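Local coordinates for 2-C-methyl-D-erythritol 2,4-cyclodiphosphate synthase (PDB 1IV3), which converts 4-diphosphocytidyl-2-C-methyl-D-erythritol 2-phosphate to 2-C-methyl-D-erythritol 2,4-cyclodiphosphate with release of CMP, a step of non-mevalonate isoprenoid synthesis, at the interface of chains A and B. Numbering follows the deposited sequence. Chains: chain A/B, 2-C-methyl-D-erythritol 2,4-cyclodiphosphate synthase.

Contact 1: the interface of chains A and B. Residues chain A 3, 95, 147, 149; chain B 3, 5.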
loop_
_atom_site.group_PDB
_atom_site.type_symbol
_atom_site.label_atom_id
_atom_site.label_comp_id
_atom_site.label_asym_id
_atom_site.label_seq_id
_atom_site.Cartn_x
_atom_site.Cartn_y
_atom_site.Cartn_z
ATOM N N ILE A 3 5.806 6.740 -11.220
ATOM C CA ILE A 3 5.521 5.701 -10.239
ATOM C C ILE A 3 4.088 5.218 -10.426
ATOM O O ILE A 3 3.259 6.009 -10.886
ATOM C CB ILE A 3 5.721 6.160 -8.785
ATOM C CG1 ILE A 3 5.434 5.037 -7.783
ATOM C CG2 ILE A 3 4.878 7.371 -8.437
ATOM C CD1 ILE A 3 6.198 5.125 -6.495
ATOM N N SER A 95 7.944 -3.828 -7.096
ATOM C CA SER A 95 8.056 -4.292 -5.723
ATOM C C SER A 95 6.654 -4.613 -5.245
ATOM O O SER A 95 5.810 -3.713 -5.300
ATOM C CB SER A 95 8.690 -3.215 -4.836
ATOM O OG SER A 95 8.818 -3.721 -3.509
ATOM N N VAL A 147 4.039 -1.649 -6.253
ATOM C CA VAL A 147 4.518 -0.339 -6.734
ATOM C C VAL A 147 5.445 -0.592 -7.913
ATOM O O VAL A 147 6.287 -1.510 -7.865
ATOM C CB VAL A 147 5.257 0.456 -5.644
ATOM C CG1 VAL A 147 5.596 1.867 -6.060
ATOM C CG2 VAL A 147 4.402 0.533 -4.377
ATOM N N LEU A 149 8.200 1.304 -10.749
ATOM C CA LEU A 149 8.986 2.519 -10.995
ATOM C C LEU A 149 9.436 2.483 -12.450
ATOM O O LEU A 149 9.892 1.420 -12.893
ATOM C CB LEU A 149 10.148 2.549 -10.019
ATOM C CG LEU A 149 11.098 3.741 -10.039
ATOM C CD1 LEU A 149 10.370 5.011 -9.634
ATOM C CD2 LEU A 149 12.299 3.453 -9.135
ATOM N N ILE B 3 13.188 1.544 -5.349
ATOM C CA ILE B 3 12.029 1.647 -4.473
ATOM C C ILE B 3 11.786 0.264 -3.883
ATOM O O ILE B 3 12.094 -0.753 -4.501
ATOM C CB ILE B 3 10.789 2.149 -5.224
ATOM C CG1 ILE B 3 9.667 2.655 -4.323
ATOM C CG2 ILE B 3 10.244 1.079 -6.184
ATOM C CD1 ILE B 3 8.744 3.625 -5.038
ATOM N N TYR B 5 8.701 -1.828 -1.254
ATOM C CA TYR B 5 7.386 -1.792 -0.635
ATOM C C TYR B 5 7.250 -2.972 0.315
ATOM O O TYR B 5 7.533 -4.108 -0.094
ATOM C CB TYR B 5 6.299 -1.855 -1.730
ATOM C CG TYR B 5 4.910 -1.790 -1.114
ATOM C CD1 TYR B 5 4.432 -0.601 -0.581
ATOM C CD2 TYR B 5 4.090 -2.902 -1.066
ATOM C CE1 TYR B 5 3.172 -0.523 -0.014
ATOM C CE2 TYR B 5 2.827 -2.845 -0.495
ATOM C CZ TYR B 5 2.389 -1.649 0.028
ATOM O OH TYR B 5 1.135 -1.552 0.589
#
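B:Ile3 pushes its side chain against strands of chain A, between A:Ile3, A:Val147 and A:Leu149. Its CD1 methyl lies 3.7 Å from CG1 of A:Val147, and the two side chains meet at about a right angle. The same methyl also faces CD1 of A:Ile3, the equivalent residue of the neighbouring subunit; A:Ile3 is poorly ordered, so the tightness of that meeting carries little weight. The other branch of B:Ile3, CG2, rests 4.1 Å from CB of A:Leu149. With CG1 anti to the backbone nitrogen and beside the carbonyl carbon (chi1 -164°), CD1 is carried toward A:Val147, while CG2, between nitrogen and carbonyl carbon, faces A:Leu149. One step along, A:Val147 uses its second methyl, CG2, against the CB and ring root of B:Tyr5, coming within 4.0 Å of CD1. Polar support comes from A:Ser95, whose hydroxyl OG accepts the backbone N-H of B:Tyr5 at 2.9 Å with a bent angle of 137° at the hydrogen. Behind these groups, strand 141-150 carries A:Val147 and A:Leu149, strand 91-99 carries A:Ser95, and strand 3-14 supplies B:Ile3 and B:Tyr5, and in chain A also A:Ile3. The patch joins beta-strands of neighbouring subunits through a small apolar core and contributes to homotrimer assembly.

Contact 2: the interface of chains A and B. Residues chain A 95, 128-130; chain B 3-5, 50.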
loop_
_atom_site.group_PDB
_atom_site.type_symbol
_atom_site.label_atom_id
_atom_site.label_comp_id
_atom_site.label_asym_id
_atom_site.label_seq_id
_atom_site.Cartn_x
_atom_site.Cartn_y
_atom_site.Cartn_z
ATOM N N SER A 95 7.944 -3.828 -7.096
ATOM C CA SER A 95 8.056 -4.292 -5.723
ATOM C C SER A 95 6.654 -4.613 -5.245
ATOM O O SER A 95 5.810 -3.713 -5.300
ATOM C CB SER A 95 8.690 -3.215 -4.836
ATOM O OG SER A 95 8.818 -3.721 -3.509
ATOM N N GLY A 128 11.048 -7.129 -6.591
ATOM C CA GLY A 128 10.999 -7.216 -5.137
ATOM C C GLY A 128 9.705 -7.894 -4.712
ATOM O O GLY A 128 8.697 -7.218 -4.586
ATOM N N LEU A 129 9.735 -9.203 -4.525
ATOM C CA LEU A 129 8.550 -9.968 -4.174
ATOM C C LEU A 129 8.641 -10.377 -2.710
ATOM O O LEU A 129 9.646 -11.006 -2.352
ATOM C CB LEU A 129 8.466 -11.181 -5.105
ATOM C CG LEU A 129 7.379 -12.206 -4.771
ATOM C CD1 LEU A 129 5.993 -11.580 -4.751
ATOM C CD2 LEU A 129 7.413 -13.365 -5.780
ATOM N N THR A 130 7.675 -10.016 -1.863
ATOM C CA THR A 130 7.706 -10.514 -0.486
ATOM C C THR A 130 6.366 -11.182 -0.187
ATOM O O THR A 130 5.369 -10.843 -0.828
ATOM C CB THR A 130 7.944 -9.406 0.559
ATOM O OG1 THR A 130 6.908 -8.417 0.441
ATOM C CG2 THR A 130 9.257 -8.695 0.293
ATOM N N ILE B 3 13.188 1.544 -5.349
ATOM C CA ILE B 3 12.029 1.647 -4.473
ATOM C C ILE B 3 11.786 0.264 -3.883
ATOM O O ILE B 3 12.094 -0.753 -4.501
ATOM C CB ILE B 3 10.789 2.149 -5.224
ATOM C CG1 ILE B 3 9.667 2.655 -4.323
ATOM C CG2 ILE B 3 10.244 1.079 -6.184
ATOM C CD1 ILE B 3 8.744 3.625 -5.038
ATOM N N GLY B 4 11.254 0.230 -2.671
ATOM C CA GLY B 4 10.826 -1.038 -2.080
ATOM C C GLY B 4 9.517 -0.786 -1.324
ATOM O O GLY B 4 9.258 0.309 -0.819
ATOM N N TYR B 5 8.701 -1.828 -1.254
ATOM C CA TYR B 5 7.386 -1.792 -0.635
ATOM C C TYR B 5 7.250 -2.972 0.315
ATOM O O TYR B 5 7.533 -4.108 -0.094
ATOM C CB TYR B 5 6.299 -1.855 -1.730
ATOM C CG TYR B 5 4.910 -1.790 -1.114
ATOM C CD1 TYR B 5 4.432 -0.601 -0.581
ATOM C CD2 TYR B 5 4.090 -2.902 -1.066
ATOM C CE1 TYR B 5 3.172 -0.523 -0.014
ATOM C CE2 TYR B 5 2.827 -2.845 -0.495
ATOM C CZ TYR B 5 2.389 -1.649 0.028
ATOM O OH TYR B 5 1.135 -1.552 0.589
ATOM N N SER B 50 13.173 -5.808 -0.264
ATOM C CA SER B 50 12.487 -5.890 -1.557
ATOM C C SER B 50 13.141 -5.028 -2.623
ATOM O O SER B 50 13.154 -5.361 -3.810
ATOM C CB SER B 50 11.036 -5.441 -1.338
ATOM O OG SER B 50 10.265 -5.673 -2.508
HETATM O O HOH W 1 7.696 -6.421 -1.516
#
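Strands 91-99 and 127-132 of chain A meet the start of strand 3-14 and the C-terminal end of helix 39-50 of chain B. The serines A:Ser95 and B:Ser50 face each other through their hydroxyls, OG to OG at 2.6 Å, in a hydrogen bond whose direction is not settled. Both hydroxyls point away from their own backbone nitrogens (chi1 -178° and -172°), which brings them together from opposite sides of the interface. B:Ser50 OG also lies 3.0 Å from the carbonyl O of A:Gly128, a separation suited to a hydrogen bond donated by the serine. If it gives its proton there, A:Ser95 would be the likely donor between the two hydroxyls, while still accepting the backbone N-H of B:Tyr5. With an alanine in place of A:Ser95, B:Ser50 OG and the amide of B:Tyr5 would probably each lose a partner across the interface. Beside this polar cluster, the A:Thr130 methyl CG2 packs loosely on CB of B:Ser50, 4.1 Å away. The threonine hydroxyl points elsewhere, toward a bridging water. That water lies 2.9 Å from A:Thr130 OG1, 2.9 Å from B:Ser50 OG and 2.7 Å from the carbonyl O of B:Tyr5.

Contact 3: the interface of chains A and B. Residues chain A 109, 129-131; chain B 55-56, 59.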
loop_
_atom_site.group_PDB
_atom_site.type_symbol
_atom_site.label_atom_id
_atom_site.label_comp_id
_atom_site.label_asym_id
_atom_site.label_seq_id
_atom_site.Cartn_x
_atom_site.Cartn_y
_atom_site.Cartn_z
ATOM N N ARG A 109 9.381 -19.484 -4.313
ATOM C CA ARG A 109 9.950 -18.152 -4.457
ATOM C C ARG A 109 10.755 -18.023 -5.734
ATOM O O ARG A 109 10.606 -17.082 -6.513
ATOM C CB ARG A 109 10.854 -17.844 -3.240
ATOM C CG ARG A 109 11.330 -16.415 -3.187
ATOM C CD ARG A 109 12.145 -16.091 -1.949
ATOM N NE ARG A 109 11.464 -16.361 -0.689
ATOM C CZ ARG A 109 10.705 -15.464 -0.059
ATOM N NH1 ARG A 109 10.580 -14.270 -0.632
ATOM N NH2 ARG A 109 10.093 -15.728 1.089
ATOM N N LEU A 129 9.735 -9.203 -4.525
ATOM C CA LEU A 129 8.550 -9.968 -4.174
ATOM C C LEU A 129 8.641 -10.377 -2.710
ATOM O O LEU A 129 9.646 -11.006 -2.352
ATOM C CB LEU A 129 8.466 -11.181 -5.105
ATOM C CG LEU A 129 7.379 -12.206 -4.771
ATOM C CD1 LEU A 129 5.993 -11.580 -4.751
ATOM C CD2 LEU A 129 7.413 -13.365 -5.780
ATOM N N THR A 130 7.675 -10.016 -1.863
ATOM C CA THR A 130 7.706 -10.514 -0.486
ATOM C C THR A 130 6.366 -11.182 -0.187
ATOM O O THR A 130 5.369 -10.843 -0.828
ATOM C CB THR A 130 7.944 -9.406 0.559
ATOM O OG1 THR A 130 6.908 -8.417 0.441
ATOM C CG2 THR A 130 9.257 -8.695 0.293
ATOM N N PHE A 131 6.348 -12.097 0.782
ATOM C CA PHE A 131 5.197 -12.919 1.113
ATOM C C PHE A 131 4.785 -12.711 2.564
ATOM O O PHE A 131 5.683 -12.640 3.415
ATOM C CB PHE A 131 5.524 -14.413 0.934
ATOM C CG PHE A 131 6.046 -14.813 -0.424
ATOM C CD1 PHE A 131 5.546 -14.298 -1.600
ATOM C CD2 PHE A 131 7.080 -15.740 -0.506
ATOM C CE1 PHE A 131 6.061 -14.715 -2.811
ATOM C CE2 PHE A 131 7.593 -16.159 -1.703
ATOM C CZ PHE A 131 7.083 -15.643 -2.888
ATOM N N GLY B 55 14.592 -10.987 -0.981
ATOM C CA GLY B 55 13.683 -11.903 -0.302
ATOM C C GLY B 55 12.796 -11.154 0.688
ATOM O O GLY B 55 12.370 -10.026 0.443
ATOM N N ASP B 56 12.486 -11.748 1.829
ATOM C CA ASP B 56 11.700 -11.082 2.857
ATOM C C ASP B 56 12.113 -11.652 4.207
ATOM O O ASP B 56 12.985 -12.535 4.286
ATOM C CB ASP B 56 10.194 -11.265 2.662
ATOM C CG ASP B 56 9.813 -12.729 2.528
ATOM O OD1 ASP B 56 10.274 -13.576 3.342
ATOM O OD2 ASP B 56 9.032 -13.039 1.594
ATOM N N LEU B 59 12.056 -15.340 4.825
ATOM C CA LEU B 59 13.202 -16.048 4.257
ATOM C C LEU B 59 14.487 -15.837 5.055
ATOM O O LEU B 59 15.217 -16.797 5.315
ATOM C CB LEU B 59 13.444 -15.612 2.813
ATOM C CG LEU B 59 14.555 -16.342 2.048
ATOM C CD1 LEU B 59 14.247 -17.826 1.910
ATOM C CD2 LEU B 59 14.748 -15.674 0.692
#
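A:Arg109 reaches from the first turn of helix 109-120 to B:Asp56, just ahead of helix 57-60. From CB its chain runs extended through CG to CD, then bends at chi3 (-57°) to bring the guanidinium to the aspartate. CD packs 3.7 Å from the CD2 methyl of B:Leu59, and NE passes beside the same methyl. CB of B:Leu59 lies over the rim of one guanidinium face; CE2 of A:Phe131 sits over the centre of the other, 3.5 Å from the plane, so the flat group lies between A:Phe131 of its own chain and B:Leu59 of the partner. At the tip, NH1 and NH2 both donate to B:Asp56 OD2, at 3.0 and 2.9 Å. That oxygen is in the guanidinium plane, but the carboxylate is turned 74° from it: NH2 arrives on the syn side but tilted well out of the carboxylate plane, NH1 from above it. The backbone N of A:Phe131 adds a third bond to OD2 at 3.0 Å. OD1 accepts the N-H of B:Leu59 at 2.9 Å, which helps set the carboxylate's rotation; A:Arg109 NH2 also lies 3.1 Å from OD1, suited to a further hydrogen bond. The salt bridge ties subunits together beside their shared active site, where A:Phe131 and probably B:Asp56 contribute to substrate binding.

Contact 4: the interface of chains A and B. Residues chain A 134, 137; chain B 9, 138, 141, 143.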
loop_
_atom_site.group_PDB
_atom_site.type_symbol
_atom_site.label_atom_id
_atom_site.label_comp_id
_atom_site.label_asym_id
_atom_site.label_seq_id
_atom_site.Cartn_x
_atom_site.Cartn_y
_atom_site.Cartn_z
ATOM N N SER A 134 -2.089 -13.232 6.558
ATOM C CA SER A 134 -2.936 -12.155 7.068
ATOM C C SER A 134 -3.032 -12.188 8.587
ATOM O O SER A 134 -3.694 -11.339 9.175
ATOM C CB SER A 134 -4.359 -12.284 6.509
ATOM O OG SER A 134 -5.029 -13.393 7.106
ATOM N N LEU A 137 -6.432 -11.963 9.629
ATOM C CA LEU A 137 -7.216 -10.781 9.270
ATOM C C LEU A 137 -8.136 -11.093 8.093
ATOM O O LEU A 137 -9.303 -10.693 8.065
ATOM C CB LEU A 137 -6.247 -9.649 8.961
ATOM C CG LEU A 137 -6.807 -8.240 8.790
ATOM C CD1 LEU A 137 -8.171 -8.100 9.439
ATOM C CD2 LEU A 137 -5.827 -7.231 9.373
ATOM N N SER B 9 1.394 -7.266 9.408
ATOM C CA SER B 9 0.273 -7.104 10.320
ATOM C C SER B 9 0.372 -8.173 11.405
ATOM O O SER B 9 0.911 -9.246 11.163
ATOM C CB SER B 9 -1.060 -7.202 9.584
ATOM O OG SER B 9 -1.329 -8.534 9.197
ATOM N N ALA B 138 -10.588 -3.487 11.236
ATOM C CA ALA B 138 -9.604 -4.446 11.739
ATOM C C ALA B 138 -9.243 -4.060 13.164
ATOM O O ALA B 138 -8.165 -3.586 13.503
ATOM C CB ALA B 138 -8.362 -4.472 10.857
ATOM N N HIS B 141 -6.106 -5.954 15.007
ATOM C CA HIS B 141 -4.790 -6.106 14.404
ATOM C C HIS B 141 -4.060 -4.763 14.349
ATOM O O HIS B 141 -4.695 -3.714 14.346
ATOM C CB HIS B 141 -4.878 -6.682 12.987
ATOM C CG HIS B 141 -5.366 -8.089 12.907
ATOM N ND1 HIS B 141 -4.554 -9.165 12.625
ATOM C CD2 HIS B 141 -6.613 -8.592 13.070
ATOM C CE1 HIS B 141 -5.268 -10.285 12.621
ATOM N NE2 HIS B 141 -6.520 -9.951 12.885
ATOM N N GLN B 143 -1.511 -2.905 11.660
ATOM C CA GLN B 143 -1.025 -3.079 10.285
ATOM C C GLN B 143 0.009 -2.018 9.977
ATOM O O GLN B 143 -0.062 -0.885 10.468
ATOM C CB GLN B 143 -2.167 -2.984 9.281
ATOM C CG GLN B 143 -3.385 -3.835 9.655
ATOM C CD GLN B 143 -4.581 -3.481 8.789
ATOM O OE1 GLN B 143 -5.541 -2.847 9.223
ATOM N NE2 GLN B 143 -4.505 -3.869 7.529
#
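The loop after strand 127-132 of chain A, carrying A:Ser134 and A:Leu137, projects onto chain B, where it meets strands 3-14 and 141-150 and the loop residue B:Ala138. A:Leu137 makes most of the contact. Its CB lies over one face of the B:His141 imidazole, toward the rim and 3.9 Å from the ring centroid, in a CH-pi contact. The CD2 methyl reaches the root of the same ring, 3.7 Å from CG, as the leucine and histidine lie antiparallel, alongside one another. CD1 touches the methyl CB of B:Ala138 at 3.9 Å and also borders the ring. With CG anti to the backbone nitrogen (chi1 -170°), the leucine's branch point is carried toward chain B. CD2 also meets the amide carbon CD of B:Gln143, 4.0 Å away. Replacing B:His141 by an alanine would probably leave A:Leu137 CB and CD2 without the flat surface they pack on, and the loop of chain A less firmly seated. B:Ser9 OG approaches the carbonyl O of A:Ser134 to 3.7 Å at the border of the patch. A:Ser134 is part of a substrate-binding segment, and B:Ser9 probably is too; B:Ser9 lies between the metal ligands B:Asp8 and B:His10, placing this loop against the metal-site strand of the neighbouring subunit.

Contacts 1 and 2 are parts of one continuous patch: their C-alpha centres are about 7 Å apart, and they share A:Ser95, B:Ile3 and B:Tyr5. Contact 3 follows about 9 Å from contact 2 through A:Leu129 and A:Thr130 on strand 127-132. Contact 4 stands farther off, about 19 Å from contact 3 and 22 Å from contact 1. Strand 3-14 of chain B takes part in both contacts 1 and 4; strand 141-150 serves in both too, but from chain A in contact 1 and chain B in contact 4. The interface thus runs from strand packing to substrate-binding segments, which suggests that trimer assembly and formation of the active site are linked.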